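Local atomic coordinates of putative 3-hydroxybutyryl-CoA dehydratase (Rhodopseudomonas palustris, PDB entry 3HIN), a protein that probably acts as a lyase of the enoyl-CoA hydratase/isomerase family, interconverting unsaturated and 3-hydroxylated acyl-CoA thioesters by removal or addition of water. Residues A[58-63]-A[207-212]; A[106-111]-A[214-219]; A[125-130]-A[155-160]. All coordinates share one frame; numbering follows the deposited sequence.

Interaction 1: A[58-63]-A[207-212]; sequences QIRAVV and RVAQNA
R60, just ahead of strand 61-66, meets A209 at the type I beta turn that runs from V208 to N211, and their CA atoms come within 4.9 Å. The arginine carries the polar part of the contact. Its chain is extended at chi2 and then folds at chi3 (-66°), which brings NE back toward the turn to donate to the carbonyl of A209 (NE to O 2.8 Å, N-H...O angle 151°). This oxygen lies close to the guanidinium plane, at its edge. Nearer the backbone, R60 CB rests against A209 CB at 4.0 Å, so the stem of the arginine packs on the same residue that its NE grips. Next along the strand, the methyl of A61 touches CG2 of V208 at 3.5 Å, an apolar contact. A bridging water donates to V208 O at 3.0 Å and to R60 O; the second leg is short and of doubtful precision. V208 O also receives N211 N at 2.9 Å, closing the turn, and R207 NH1 donates to N211 OD1 at 3.1 Å, a bond within the segment. P25 packs against both R60 and A209, and R60 and A61 are bonded through their backbones to P25 and L27. The chemistry thus joins a small apolar patch to a charged donor that satisfies a turn carbonyl; because that carbonyl lies near the C-terminal end of helix 197-208, the helix probably favours the positive guanidinium there.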
ATOM      1  N   GLN A  58      -6.508 -33.396  15.325  1.00 46.79           N
ATOM      2  CA  GLN A  58      -7.796 -33.561  15.976  1.00 45.77           C
ATOM      3  C   GLN A  58      -8.535 -32.275  16.237  1.00 43.13           C
ATOM      4  O   GLN A  58      -9.689 -32.349  16.655  1.00 42.98           O
ATOM      5  CB  GLN A  58      -7.678 -34.290  17.325  1.00 46.53           C
ATOM      6  CG  GLN A  58      -6.680 -33.651  18.302  1.00 50.82           C
ATOM      7  CD  GLN A  58      -5.274 -34.334  18.204  1.00 58.83           C
ATOM      8  OE1 GLN A  58      -4.398 -34.118  19.059  1.00 60.37           O
ATOM      9  NE2 GLN A  58      -5.075 -35.173  17.158  1.00 58.81           N
ATOM     10  N   ILE A  59      -7.888 -31.125  16.056  1.00 40.50           N
ATOM     11  CA  ILE A  59      -8.510 -29.851  16.385  1.00 37.71           C
ATOM     12  C   ILE A  59      -9.189 -29.347  15.119  1.00 37.82           C
ATOM     13  O   ILE A  59      -8.563 -29.316  14.036  1.00 35.89           O
ATOM     14  CB  ILE A  59      -7.473 -28.795  16.869  1.00 38.23           C
ATOM     15  CG1 ILE A  59      -6.836 -29.186  18.228  1.00 36.92           C
ATOM     16  CG2 ILE A  59      -8.046 -27.319  16.864  1.00 34.48           C
ATOM     17  CD1 ILE A  59      -7.796 -29.546  19.343  1.00 35.67           C
ATOM     18  N   ARG A  60     -10.461 -28.959  15.274  1.00 36.35           N
ATOM     19  CA  ARG A  60     -11.229 -28.412  14.147  1.00 36.75           C
ATOM     20  C   ARG A  60     -11.796 -27.013  14.357  1.00 35.42           C
ATOM     21  O   ARG A  60     -12.446 -26.494  13.468  1.00 36.43           O
ATOM     22  CB  ARG A  60     -12.291 -29.407  13.616  1.00 36.87           C
ATOM     23  CG  ARG A  60     -11.665 -30.732  13.120  1.00 37.52           C
ATOM     24  CD  ARG A  60     -12.668 -31.650  12.380  1.00 41.40           C
ATOM     25  NE  ARG A  60     -13.695 -32.127  13.300  1.00 41.04           N
ATOM     26  CZ  ARG A  60     -13.548 -33.103  14.205  1.00 42.86           C
ATOM     27  NH1 ARG A  60     -12.381 -33.769  14.339  1.00 40.97           N
ATOM     28  NH2 ARG A  60     -14.582 -33.401  15.000  1.00 36.22           N
ATOM     29  N   ALA A  61     -11.503 -26.396  15.504  1.00 34.14           N
ATOM     30  CA  ALA A  61     -11.797 -25.020  15.815  1.00 32.74           C
ATOM     31  C   ALA A  61     -10.976 -24.556  17.001  1.00 32.82           C
ATOM     32  O   ALA A  61     -10.491 -25.373  17.810  1.00 31.87           O
ATOM     33  CB  ALA A  61     -13.295 -24.826  16.094  1.00 32.65           C
ATOM     34  N   VAL A  62     -10.826 -23.231  17.066  1.00 32.74           N
ATOM     35  CA  VAL A  62     -10.117 -22.536  18.117  1.00 33.32           C
ATOM     36  C   VAL A  62     -11.036 -21.472  18.676  1.00 31.98           C
ATOM     37  O   VAL A  62     -11.537 -20.649  17.912  1.00 33.65           O
ATOM     38  CB  VAL A  62      -8.835 -21.785  17.616  1.00 32.46           C
ATOM     39  CG1 VAL A  62      -8.134 -21.200  18.817  1.00 31.18           C
ATOM     40  CG2 VAL A  62      -7.904 -22.693  16.929  1.00 31.63           C
ATOM     41  N   VAL A  63     -11.252 -21.486  19.994  1.00 31.69           N
ATOM     42  CA  VAL A  63     -11.920 -20.373  20.698  1.00 31.23           C
ATOM     43  C   VAL A  63     -10.874 -19.632  21.524  1.00 32.16           C
ATOM     44  O   VAL A  63     -10.209 -20.245  22.373  1.00 32.39           O
ATOM     45  CB  VAL A  63     -13.022 -20.892  21.634  1.00 30.70           C
ATOM     46  CG1 VAL A  63     -13.510 -19.786  22.575  1.00 29.81           C
ATOM     47  CG2 VAL A  63     -14.202 -21.409  20.763  1.00 33.98           C
ATOM     48  N   ARG A 207     -19.883 -26.472  16.029  1.00 34.34           N
ATOM     49  CA  ARG A 207     -20.612 -26.450  14.739  1.00 34.10           C
ATOM     50  C   ARG A 207     -19.664 -26.397  13.524  1.00 34.50           C
ATOM     51  O   ARG A 207     -19.768 -27.248  12.637  1.00 33.31           O
ATOM     52  CB  ARG A 207     -21.730 -25.363  14.720  1.00 35.23           C
ATOM     53  CG  ARG A 207     -22.311 -25.038  13.333  1.00 33.52           C
ATOM     54  CD  ARG A 207     -23.153 -26.252  12.816  1.00 33.55           C
ATOM     55  NE  ARG A 207     -23.621 -25.998  11.462  1.00 37.01           N
ATOM     56  CZ  ARG A 207     -22.871 -26.055  10.356  1.00 39.62           C
ATOM     57  NH1 ARG A 207     -21.602 -26.381  10.432  1.00 35.95           N
ATOM     58  NH2 ARG A 207     -23.401 -25.808   9.151  1.00 38.76           N
ATOM     59  N   VAL A 208     -18.706 -25.454  13.510  1.00 34.65           N
ATOM     60  CA  VAL A 208     -17.718 -25.377  12.422  1.00 34.72           C
ATOM     61  C   VAL A 208     -16.925 -26.675  12.367  1.00 34.60           C
ATOM     62  O   VAL A 208     -16.468 -27.105  11.300  1.00 34.42           O
ATOM     63  CB  VAL A 208     -16.769 -24.121  12.503  1.00 35.85           C
ATOM     64  CG1 VAL A 208     -17.554 -22.842  12.448  1.00 37.26           C
ATOM     65  CG2 VAL A 208     -15.900 -24.166  13.807  1.00 33.87           C
ATOM     66  N   ALA A 209     -16.820 -27.335  13.513  1.00 34.90           N
ATOM     67  CA  ALA A 209     -16.060 -28.607  13.601  1.00 36.07           C
ATOM     68  C   ALA A 209     -16.606 -29.685  12.677  1.00 36.58           C
ATOM     69  O   ALA A 209     -15.886 -30.623  12.331  1.00 37.05           O
ATOM     70  CB  ALA A 209     -16.070 -29.119  15.020  1.00 34.53           C
ATOM     71  N   GLN A 210     -17.873 -29.547  12.289  1.00 35.84           N
ATOM     72  CA  GLN A 210     -18.530 -30.527  11.455  1.00 34.86           C
ATOM     73  C   GLN A 210     -18.202 -30.279   9.977  1.00 34.61           C
ATOM     74  O   GLN A 210     -18.451 -31.148   9.129  1.00 33.48           O
ATOM     75  CB  GLN A 210     -20.024 -30.376  11.612  1.00 35.67           C
ATOM     76  CG  GLN A 210     -20.548 -30.293  13.064  1.00 38.09           C
ATOM     77  CD  GLN A 210     -22.075 -30.158  13.120  1.00 44.11           C
ATOM     78  OE1 GLN A 210     -22.723 -29.818  12.125  1.00 44.66           O
ATOM     79  NE2 GLN A 210     -22.658 -30.469  14.274  1.00 44.97           N
ATOM     80  N   ASN A 211     -17.668 -29.105   9.639  1.00 34.48           N
ATOM     81  CA  ASN A 211     -17.396 -28.766   8.209  1.00 34.84           C
ATOM     82  C   ASN A 211     -16.275 -29.632   7.578  1.00 35.82           C
ATOM     83  O   ASN A 211     -15.366 -30.077   8.276  1.00 34.44           O
ATOM     84  CB  ASN A 211     -17.088 -27.252   8.013  1.00 34.18           C
ATOM     85  CG  ASN A 211     -18.276 -26.364   8.429  1.00 34.59           C
ATOM     86  OD1 ASN A 211     -19.432 -26.766   8.310  1.00 35.11           O
ATOM     87  ND2 ASN A 211     -18.004 -25.164   8.872  1.00 30.70           N
ATOM     88  N   ALA A 212     -16.378 -29.883   6.272  1.00 37.24           N
ATOM     89  CA  ALA A 212     -15.278 -30.500   5.489  1.00 38.39           C
ATOM     90  C   ALA A 212     -14.093 -29.526   5.433  1.00 39.65           C
ATOM     91  O   ALA A 212     -14.277 -28.309   5.422  1.00 40.19           O
ATOM     92  CB  ALA A 212     -15.763 -30.849   4.047  1.00 37.30           C
TER
HETATM   93  O   HOH W   1     -13.479 -26.724  11.249  1.00 40.06           O

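Interaction 2: A[106-111]-A[214-219]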
ATOM      1  N   ARG A 106      -5.587 -22.813   9.933  1.00 36.13           N
ATOM      2  CA  ARG A 106      -6.222 -23.794   9.087  1.00 36.09           C
ATOM      3  C   ARG A 106      -7.653 -24.143   9.531  1.00 34.85           C
ATOM      4  O   ARG A 106      -8.498 -24.577   8.723  1.00 33.69           O
ATOM      5  CB  ARG A 106      -5.377 -25.030   8.899  1.00 36.87           C
ATOM      6  CG  ARG A 106      -5.315 -25.848  10.051  1.00 38.33           C
ATOM      7  CD  ARG A 106      -4.976 -27.357   9.709  1.00 41.17           C
ATOM      8  NE  ARG A 106      -4.654 -27.953  11.022  1.00 42.08           N
ATOM      9  CZ  ARG A 106      -5.557 -28.487  11.834  1.00 45.05           C
ATOM     10  NH1 ARG A 106      -6.802 -28.618  11.428  1.00 51.09           N
ATOM     11  NH2 ARG A 106      -5.226 -28.939  13.020  1.00 41.43           N
ATOM     12  N   VAL A 107      -7.961 -23.859  10.773  1.00 33.74           N
ATOM     13  CA  VAL A 107      -9.347 -23.977  11.228  1.00 32.47           C
ATOM     14  C   VAL A 107      -9.935 -22.647  11.659  1.00 33.12           C
ATOM     15  O   VAL A 107      -9.193 -21.675  11.914  1.00 33.89           O
ATOM     16  CB  VAL A 107      -9.417 -24.987  12.379  1.00 33.00           C
ATOM     17  CG1 VAL A 107      -8.964 -26.347  11.845  1.00 30.96           C
ATOM     18  CG2 VAL A 107      -8.601 -24.498  13.604  1.00 25.35           C
ATOM     19  N   PRO A 108     -11.286 -22.579  11.752  1.00 34.00           N
ATOM     20  CA  PRO A 108     -11.766 -21.231  12.118  1.00 33.38           C
ATOM     21  C   PRO A 108     -11.474 -20.868  13.574  1.00 33.13           C
ATOM     22  O   PRO A 108     -11.539 -21.722  14.463  1.00 33.19           O
ATOM     23  CB  PRO A 108     -13.264 -21.300  11.938  1.00 31.91           C
ATOM     24  CG  PRO A 108     -13.590 -22.693  11.400  1.00 34.42           C
ATOM     25  CD  PRO A 108     -12.347 -23.463  11.207  1.00 33.73           C
ATOM     26  N   VAL A 109     -11.217 -19.581  13.782  1.00 33.23           N
ATOM     27  CA  VAL A 109     -10.971 -19.025  15.109  1.00 31.15           C
ATOM     28  C   VAL A 109     -12.137 -18.139  15.529  1.00 30.97           C
ATOM     29  O   VAL A 109     -12.556 -17.224  14.779  1.00 29.88           O
ATOM     30  CB  VAL A 109      -9.708 -18.212  15.104  1.00 30.07           C
ATOM     31  CG1 VAL A 109      -9.416 -17.642  16.500  1.00 28.86           C
ATOM     32  CG2 VAL A 109      -8.548 -19.072  14.610  1.00 32.10           C
ATOM     33  N   ILE A 110     -12.655 -18.411  16.734  1.00 30.84           N
ATOM     34  CA  ILE A 110     -13.756 -17.667  17.272  1.00 32.17           C
ATOM     35  C   ILE A 110     -13.252 -16.930  18.504  1.00 32.49           C
ATOM     36  O   ILE A 110     -12.673 -17.552  19.377  1.00 33.37           O
ATOM     37  CB  ILE A 110     -14.971 -18.641  17.639  1.00 32.78           C
ATOM     38  CG1 ILE A 110     -15.395 -19.459  16.400  1.00 33.83           C
ATOM     39  CG2 ILE A 110     -16.194 -17.864  18.208  1.00 31.44           C
ATOM     40  CD1 ILE A 110     -15.256 -20.920  16.586  1.00 33.98           C
ATOM     41  N   ALA A 111     -13.523 -15.639  18.608  1.00 32.32           N
ATOM     42  CA  ALA A 111     -13.138 -14.875  19.809  1.00 32.73           C
ATOM     43  C   ALA A 111     -14.384 -14.588  20.665  1.00 33.59           C
ATOM     44  O   ALA A 111     -15.391 -14.081  20.152  1.00 35.14           O
ATOM     45  CB  ALA A 111     -12.464 -13.563  19.383  1.00 32.59           C
ATOM     46  N   LEU A 214     -12.046 -28.628   3.158  1.00 42.05           N
ATOM     47  CA  LEU A 214     -12.015 -27.772   1.985  1.00 42.11           C
ATOM     48  C   LEU A 214     -13.070 -26.655   2.096  1.00 41.60           C
ATOM     49  O   LEU A 214     -12.997 -25.633   1.387  1.00 41.61           O
ATOM     50  CB  LEU A 214     -12.193 -28.601   0.710  1.00 42.37           C
ATOM     51  CG  LEU A 214     -11.189 -28.364  -0.417  1.00 45.46           C
ATOM     52  CD1 LEU A 214      -9.738 -28.335   0.098  1.00 48.50           C
ATOM     53  CD2 LEU A 214     -11.360 -29.399  -1.473  1.00 47.38           C
ATOM     54  N   THR A 215     -14.069 -26.832   2.966  1.00 40.15           N
ATOM     55  CA  THR A 215     -14.976 -25.741   3.196  1.00 40.08           C
ATOM     56  C   THR A 215     -14.234 -24.702   4.024  1.00 39.91           C
ATOM     57  O   THR A 215     -14.213 -23.557   3.646  1.00 37.52           O
ATOM     58  CB  THR A 215     -16.289 -26.183   3.869  1.00 40.62           C
ATOM     59  OG1 THR A 215     -17.099 -26.799   2.875  1.00 43.30           O
ATOM     60  CG2 THR A 215     -17.068 -24.951   4.407  1.00 40.51           C
ATOM     61  N   ASN A 216     -13.584 -25.115   5.125  1.00 40.02           N
ATOM     62  CA  ASN A 216     -12.739 -24.177   5.842  1.00 41.20           C
ATOM     63  C   ASN A 216     -11.724 -23.544   4.927  1.00 40.76           C
ATOM     64  O   ASN A 216     -11.520 -22.343   5.002  1.00 40.19           O
ATOM     65  CB  ASN A 216     -12.005 -24.733   7.069  1.00 41.37           C
ATOM     66  CG  ASN A 216     -12.950 -25.214   8.121  1.00 44.84           C
ATOM     67  OD1 ASN A 216     -14.134 -24.791   8.196  1.00 44.79           O
ATOM     68  ND2 ASN A 216     -12.474 -26.180   8.895  1.00 44.80           N
ATOM     69  N   PHE A 217     -11.071 -24.328   4.081  1.00 39.59           N
ATOM     70  CA  PHE A 217     -10.108 -23.674   3.207  1.00 38.15           C
ATOM     71  C   PHE A 217     -10.749 -22.523   2.352  1.00 36.90           C
ATOM     72  O   PHE A 217     -10.214 -21.398   2.283  1.00 36.55           O
ATOM     73  CB  PHE A 217      -9.449 -24.700   2.293  1.00 38.04           C
ATOM     74  CG  PHE A 217      -8.338 -24.126   1.505  1.00 38.63           C
ATOM     75  CD1 PHE A 217      -7.120 -23.918   2.090  1.00 40.51           C
ATOM     76  CD2 PHE A 217      -8.538 -23.721   0.194  1.00 38.13           C
ATOM     77  CE1 PHE A 217      -6.078 -23.355   1.343  1.00 45.89           C
ATOM     78  CE2 PHE A 217      -7.500 -23.140  -0.562  1.00 38.08           C
ATOM     79  CZ  PHE A 217      -6.284 -22.960   0.024  1.00 43.06           C
ATOM     80  N   ALA A 218     -11.838 -22.835   1.663  1.00 35.20           N
ATOM     81  CA  ALA A 218     -12.464 -21.918   0.684  1.00 35.49           C
ATOM     82  C   ALA A 218     -12.966 -20.672   1.412  1.00 35.35           C
ATOM     83  O   ALA A 218     -12.775 -19.547   0.937  1.00 36.54           O
ATOM     84  CB  ALA A 218     -13.626 -22.613  -0.029  1.00 34.02           C
ATOM     85  N   VAL A 219     -13.571 -20.878   2.581  1.00 34.79           N
ATOM     86  CA  VAL A 219     -14.147 -19.785   3.300  1.00 36.01           C
ATOM     87  C   VAL A 219     -13.086 -18.957   3.973  1.00 36.60           C
ATOM     88  O   VAL A 219     -13.096 -17.733   3.848  1.00 38.35           O
ATOM     89  CB  VAL A 219     -15.151 -20.274   4.360  1.00 20.00           C
ATOM     90  CG1 VAL A 219     -15.657 -19.107   5.194  1.00 20.00           C
ATOM     91  CG2 VAL A 219     -16.309 -21.006   3.699  1.00 20.00           C
TER
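P108 and N216 carry the van der Waals part of this contact, a proline ring against the amide of an asparagine on the first turn of helix 213-228. The two side chains cross at about a right angle. P108 CD is almost equally far from N216 CG (3.6 Å) and N216 OD1 (3.7 Å), and ND2 is as close as CG, so the methylene stands over the flat of the amide and not beside one end of it. P108 CG leans toward the oxygen end, 3.9 Å from N216 OD1. With its CG anti to the carbonyl carbon (chi1 -62°), N216 holds the amide out from the helix and presents it to the proline. A second, looser touch joins the backbone to the same residue: R106 O lies 3.9 Å from N216 CB. V107 adds little, since its side chain points away from the helix and packs on V62.

Polar interactions between the two segments are absent, and the hydrogen bonds lie within or beyond them. In the helix, A218 N bonds to L214 O at 3.0 Å, holding the turn that bears N216. The guanidinium of R106 is turned elsewhere: its NH2 donates to I55 O and its NH1 to I59 O, tying the start of this segment to the loop that leads into strand 61-66.

Among its neighbours, the contact lies where the start of strand 109-113 meets helices 197-208 and 213-228. P108 also packs on V208 of helix 197-208, and I110 rests on A201 of that helix, whereas N216 touches N211 of the connecting loop. On another side of helix 213-228, F217 and A218 pack against M241 of helix 231-247.

Interaction 3: A[125-130]-A[155-160]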
ATOM      1  N   ALA A 125      -8.909  -9.427  18.378  1.00 32.10           N
ATOM      2  CA  ALA A 125     -10.243  -9.790  18.041  1.00 32.74           C
ATOM      3  C   ALA A 125     -10.483  -9.689  16.566  1.00 33.07           C
ATOM      4  O   ALA A 125     -11.205 -10.522  16.005  1.00 33.62           O
ATOM      5  CB  ALA A 125     -11.267  -8.907  18.767  1.00 32.92           C
ATOM      6  N   CYS A 126      -9.912  -8.678  15.930  1.00 33.04           N
ATOM      7  CA  CYS A 126     -10.107  -8.508  14.468  1.00 33.11           C
ATOM      8  C   CYS A 126      -9.531  -9.631  13.627  1.00 33.51           C
ATOM      9  O   CYS A 126     -10.023  -9.886  12.505  1.00 33.23           O
ATOM     10  CB  CYS A 126      -9.576  -7.158  13.970  1.00 30.68           C
ATOM     11  SG  CYS A 126     -10.765  -5.892  14.534  1.00 35.93           S
ATOM     12  N   ALA A 127      -8.450 -10.248  14.123  1.00 33.15           N
ATOM     13  CA  ALA A 127      -7.782 -11.285  13.380  1.00 31.90           C
ATOM     14  C   ALA A 127      -8.635 -12.528  13.343  1.00 32.81           C
ATOM     15  O   ALA A 127      -8.514 -13.312  12.391  1.00 31.59           O
ATOM     16  CB  ALA A 127      -6.372 -11.568  13.949  1.00 32.42           C
ATOM     17  N   ALA A 128      -9.501 -12.698  14.368  1.00 32.91           N
ATOM     18  CA  ALA A 128     -10.378 -13.867  14.469  1.00 33.91           C
ATOM     19  C   ALA A 128     -11.369 -13.830  13.316  1.00 34.15           C
ATOM     20  O   ALA A 128     -11.620 -12.763  12.753  1.00 35.20           O
ATOM     21  CB  ALA A 128     -11.111 -13.844  15.740  1.00 32.01           C
ATOM     22  N   HIS A 129     -11.923 -14.988  12.975  1.00 34.12           N
ATOM     23  CA  HIS A 129     -12.904 -15.078  11.901  1.00 33.66           C
ATOM     24  C   HIS A 129     -14.290 -14.732  12.306  1.00 34.05           C
ATOM     25  O   HIS A 129     -15.025 -14.176  11.514  1.00 34.63           O
ATOM     26  CB  HIS A 129     -12.895 -16.492  11.303  1.00 33.90           C
ATOM     27  CG  HIS A 129     -11.541 -16.894  10.895  1.00 36.22           C
ATOM     28  ND1 HIS A 129     -10.858 -17.924  11.491  1.00 42.74           N
ATOM     29  CD2 HIS A 129     -10.674 -16.308  10.039  1.00 35.83           C
ATOM     30  CE1 HIS A 129      -9.641 -17.993  10.976  1.00 37.39           C
ATOM     31  NE2 HIS A 129      -9.509 -17.020  10.093  1.00 38.20           N
ATOM     32  N   ILE A 130     -14.668 -15.135  13.518  1.00 33.86           N
ATOM     33  CA  ILE A 130     -15.997 -14.836  14.116  1.00 33.88           C
ATOM     34  C   ILE A 130     -15.769 -14.276  15.522  1.00 34.29           C
ATOM     35  O   ILE A 130     -14.912 -14.740  16.256  1.00 35.41           O
ATOM     36  CB  ILE A 130     -16.795 -16.105  14.213  1.00 33.48           C
ATOM     37  CG1 ILE A 130     -17.048 -16.690  12.809  1.00 29.88           C
ATOM     38  CG2 ILE A 130     -18.140 -15.971  15.051  1.00 33.28           C
ATOM     39  CD1 ILE A 130     -17.620 -18.106  12.886  1.00 31.77           C
ATOM     40  N   SER A 155      -5.428  -1.311  11.293  1.00 32.62           N
ATOM     41  CA  SER A 155      -5.843  -0.392  10.207  1.00 33.96           C
ATOM     42  C   SER A 155      -6.200  -1.196   8.975  1.00 32.75           C
ATOM     43  O   SER A 155      -6.716  -0.656   8.034  1.00 33.58           O
ATOM     44  CB  SER A 155      -4.741   0.604   9.840  1.00 33.48           C
ATOM     45  OG  SER A 155      -3.525  -0.108   9.700  1.00 36.29           O
ATOM     46  N   VAL A 156      -5.900  -2.481   8.980  1.00 33.17           N
ATOM     47  CA  VAL A 156      -6.209  -3.384   7.798  1.00 32.99           C
ATOM     48  C   VAL A 156      -7.474  -4.162   8.086  1.00 32.55           C
ATOM     49  O   VAL A 156      -8.360  -4.240   7.260  1.00 35.01           O
ATOM     50  CB  VAL A 156      -5.048  -4.355   7.506  1.00 32.24           C
ATOM     51  CG1 VAL A 156      -5.465  -5.513   6.539  1.00 32.04           C
ATOM     52  CG2 VAL A 156      -3.877  -3.543   6.981  1.00 32.10           C
ATOM     53  N   ARG A 157      -7.565  -4.769   9.255  1.00 31.54           N
ATOM     54  CA  ARG A 157      -8.679  -5.685   9.529  1.00 33.01           C
ATOM     55  C   ARG A 157      -9.905  -4.940   9.946  1.00 33.17           C
ATOM     56  O   ARG A 157     -11.016  -5.306   9.575  1.00 34.09           O
ATOM     57  CB  ARG A 157      -8.310  -6.672  10.636  1.00 32.81           C
ATOM     58  CG  ARG A 157      -7.159  -7.547  10.182  1.00 31.42           C
ATOM     59  CD  ARG A 157      -7.037  -8.762  11.184  1.00 35.85           C
ATOM     60  NE  ARG A 157      -5.944  -9.593  10.694  1.00 36.84           N
ATOM     61  CZ  ARG A 157      -4.654  -9.432  11.038  1.00 39.96           C
ATOM     62  NH1 ARG A 157      -4.269  -8.521  11.974  1.00 37.28           N
ATOM     63  NH2 ARG A 157      -3.759 -10.229  10.483  1.00 33.54           N
ATOM     64  N   LEU A 158      -9.744  -3.908  10.741  1.00 33.59           N
ATOM     65  CA  LEU A 158     -10.948  -3.279  11.298  1.00 33.04           C
ATOM     66  C   LEU A 158     -11.801  -2.524  10.238  1.00 32.74           C
ATOM     67  O   LEU A 158     -13.031  -2.694  10.195  1.00 34.03           O
ATOM     68  CB  LEU A 158     -10.605  -2.345  12.445  1.00 32.24           C
ATOM     69  CG  LEU A 158     -11.843  -1.728  13.130  1.00 31.31           C
ATOM     70  CD1 LEU A 158     -12.767  -2.753  13.754  1.00 29.47           C
ATOM     71  CD2 LEU A 158     -11.441  -0.744  14.316  1.00 30.35           C
ATOM     72  N   PRO A 159     -11.174  -1.705   9.380  1.00 31.52           N
ATOM     73  CA  PRO A 159     -12.039  -1.059   8.421  1.00 31.67           C
ATOM     74  C   PRO A 159     -12.812  -2.063   7.616  1.00 32.53           C
ATOM     75  O   PRO A 159     -13.849  -1.730   7.104  1.00 33.35           O
ATOM     76  CB  PRO A 159     -11.054  -0.339   7.460  1.00 32.49           C
ATOM     77  CG  PRO A 159      -9.851  -0.114   8.222  1.00 31.63           C
ATOM     78  CD  PRO A 159      -9.758  -1.350   9.191  1.00 30.26           C
ATOM     79  N   ARG A 160     -12.302  -3.284   7.442  1.00 33.69           N
ATOM     80  CA  ARG A 160     -13.080  -4.270   6.643  1.00 34.32           C
ATOM     81  C   ARG A 160     -14.325  -4.697   7.435  1.00 34.80           C
ATOM     82  O   ARG A 160     -15.274  -5.148   6.856  1.00 32.66           O
ATOM     83  CB  ARG A 160     -12.290  -5.512   6.276  1.00 33.38           C
ATOM     84  CG  ARG A 160     -11.208  -5.229   5.209  1.00 37.59           C
ATOM     85  CD  ARG A 160     -10.091  -6.347   5.231  1.00 38.95           C
ATOM     86  NE  ARG A 160      -9.346  -6.336   3.983  1.00 41.52           N
ATOM     87  CZ  ARG A 160      -8.494  -5.396   3.589  1.00 39.65           C
ATOM     88  NH1 ARG A 160      -7.878  -5.473   2.385  1.00 42.49           N
ATOM     89  NH2 ARG A 160      -8.172  -4.433   4.410  1.00 39.91           N
TER
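C126 and R157 face each other where two helices of the crotonase fold meet, the last turn of helix 120-127 and the middle of helix 154-162. Both side chains set out into the interface, C126 CB approaching R157 CB to 3.6 Å. From there the arginine runs straight from CG to NE (chi3 179°), alongside the end of the other helix. Its CD methylene lies against the backbone, 3.4 Å from A127 CA and 3.5 Å from C126 O. Farther out, the A127 methyl sits over one face of the guanidinium, about 3.8 Å above the plane and shifted toward its rim, so the flat group is packed on a small apolar side chain. The charged end looks past the contact: R157 NH2 donates to Q103 OE1, and F99 and D100, one turn back on helix 85-103, also touch the arginine. Three helices therefore come together at this one side chain, and the bond to Q103 would help to fix the rotation of the guanidinium.

Helix 120-127 is the one whose opposite, N-terminal end probably helps to form the oxyanion hole, as in other crotonase-family enzymes. The present contact lies at its C-terminal end and is structural packing. After it the chain leaves through H129, whose ND1 accepts V109 N and whose NE2 is bonded to Q103 O. In the partner helix, which is kinked at P159, L158 also touches M167 and L141. With its CG anti to the backbone N (chi1 -176°), L158 sends CD1 beside the sulfur of C126, at 3.8 Å from SG, and L158 CB lies 4.1 Å from that same sulfur.

Overall arrangement
Interactions 1 and 2 are neighbours, with centres about 8 Å apart, and they meet across the parallel strands 61-66 and 109-113: V62 N to P108 O (3.1 Å) and V62 O to I110 N (2.8 Å) are probable hydrogen bonds. Interaction 3 lies about 15 Å, centre to centre, from interaction 2 and joins it through A111 N to I130 O (2.9 Å). Interactions 1 and 3 do not touch, their centres being about 20 Å apart. Adjacent strands of one sheet thus link all three contacts. Of the three, interaction 3 involves the helix, 120-127, whose N-terminal end probably contributes to the oxyanion hole, as in relatives, although the contact itself sits at the other end.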